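Local coordinates for novel protein similar to vertebrate potassium voltage-gated channel, subfamily H (Eag-related) family (Danio rerio, PDB 3UKN) that probably forms the pore of a voltage-gated potassium channel as one of its alpha subunits, this chain being the cytoplasmic C-linker and cyclic nucleotide-binding homology domain, at residues S101-A104 and P105-L109. Numbering follows the deposited sequence.
Sequences SFCA and PGEFL
Glu107 OE2 is gripped by two donors, a water and Trp46 NE1, and it shows how one buried acid can fold back onto the end of the strand before it. The water oxygen lies 2.6 Å from Glu107 OE2, and the same water donates to Phe102 O, linking the acid to strand 99-103. At the other oxygen, Ala104 N donates to Glu107 OE1 at 2.7 Å in a nearly straight bond (168°), the donor standing above the carboxylate plane. Donors at both oxygens would probably favour the ionised carboxylate. Glu107 reaches back because CG lies anti to its backbone N (chi1 169°) and the chain beyond is extended. Cys103 SG packs alongside this arm, 3.6 Å from Glu107 CD, while its own side chain also meets Ala164, Cys168 and Leu170. The main chain closes the loop in the other direction: Glu107 N donates to Ala104 O at 2.9 Å. Pro105 and Gly106 occupy the corners, Gly106 with the positive phi (81°) of the third position. Ala104 to Glu107 thus form a type II beta turn, linking strands 99-103 and 108-110 of the two sheets in the beta roll of a cyclic nucleotide-binding homology domain.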
loop_
_atom_site.group_PDB
_atom_site.type_symbol
_atom_site.label_atom_id
_atom_site.label_comp_id
_atom_site.label_asym_id
_atom_site.label_seq_id
_atom_site.Cartn_x
_atom_site.Cartn_y
_atom_site.Cartn_z
ATOM N N SER B 101 1.670 13.144 7.309
ATOM C CA SER B 101 0.850 12.559 8.360
ATOM C C SER B 101 1.034 13.309 9.655
ATOM O O SER B 101 2.149 13.720 9.980
ATOM C CB SER B 101 1.168 11.071 8.572
ATOM O OG SER B 101 0.364 10.514 9.613
ATOM N N PHE B 102 -0.069 13.494 10.374
ATOM C CA PHE B 102 -0.039 14.017 11.730
ATOM C C PHE B 102 0.433 12.879 12.608
ATOM O O PHE B 102 0.280 11.702 12.259
ATOM C CB PHE B 102 -1.430 14.473 12.198
ATOM C CG PHE B 102 -1.968 15.669 11.457
ATOM C CD1 PHE B 102 -1.711 16.956 11.908
ATOM C CD2 PHE B 102 -2.741 15.508 10.317
ATOM C CE1 PHE B 102 -2.207 18.057 11.229
ATOM C CE2 PHE B 102 -3.236 16.604 9.638
ATOM C CZ PHE B 102 -2.968 17.879 10.094
ATOM N N CYS B 103 1.008 13.232 13.745
ATOM C CA CYS B 103 1.533 12.260 14.683
ATOM C C CYS B 103 1.209 12.779 16.091
ATOM O O CYS B 103 1.272 13.978 16.352
ATOM C CB CYS B 103 3.050 12.100 14.456
ATOM S SG CYS B 103 3.798 10.677 15.277
ATOM N N ALA B 104 0.815 11.885 16.987
ATOM C CA ALA B 104 0.428 12.295 18.332
ATOM C C ALA B 104 1.584 12.120 19.312
ATOM O O ALA B 104 2.491 11.307 19.081
ATOM C CB ALA B 104 -0.783 11.509 18.799
ATOM N N PRO B 105 1.567 12.886 20.411
ATOM C CA PRO B 105 2.617 12.756 21.420
ATOM C C PRO B 105 2.721 11.314 21.901
ATOM O O PRO B 105 1.705 10.696 22.183
ATOM C CB PRO B 105 2.116 13.652 22.559
ATOM C CG PRO B 105 1.239 14.640 21.900
ATOM C CD PRO B 105 0.572 13.906 20.775
ATOM N N GLY B 106 3.937 10.788 21.985
ATOM C CA GLY B 106 4.161 9.431 22.459
ATOM C C GLY B 106 3.917 8.368 21.401
ATOM O O GLY B 106 4.105 7.172 21.650
ATOM N N GLU B 107 3.486 8.802 20.221
ATOM C CA GLU B 107 3.239 7.880 19.109
ATOM C C GLU B 107 4.573 7.531 18.440
ATOM O O GLU B 107 5.380 8.421 18.164
ATOM C CB GLU B 107 2.238 8.480 18.100
ATOM C CG GLU B 107 2.118 7.711 16.773
ATOM C CD GLU B 107 1.089 8.323 15.796
ATOM O OE1 GLU B 107 0.387 9.291 16.183
ATOM O OE2 GLU B 107 0.988 7.835 14.639
ATOM N N PHE B 108 4.815 6.242 18.197
ATOM C CA PHE B 108 6.079 5.806 17.587
ATOM C C PHE B 108 6.105 6.080 16.087
ATOM O O PHE B 108 5.252 5.577 15.346
ATOM C CB PHE B 108 6.321 4.303 17.820
ATOM C CG PHE B 108 6.797 3.967 19.202
ATOM C CD1 PHE B 108 8.153 3.765 19.456
ATOM C CD2 PHE B 108 5.891 3.845 20.250
ATOM C CE1 PHE B 108 8.596 3.458 20.731
ATOM C CE2 PHE B 108 6.331 3.539 21.541
ATOM C CZ PHE B 108 7.689 3.342 21.776
ATOM N N LEU B 109 7.076 6.863 15.630
ATOM C CA LEU B 109 7.289 7.028 14.193
ATOM C C LEU B 109 7.976 5.778 13.682
ATOM O O LEU B 109 7.601 5.229 12.649
ATOM C CB LEU B 109 8.148 8.258 13.919
ATOM C CG LEU B 109 8.567 8.451 12.466
ATOM C CD1 LEU B 109 7.317 8.548 11.629
ATOM C CD2 LEU B 109 9.407 9.705 12.323
HETATM O O HOH W 1 -0.216 8.847 12.584
#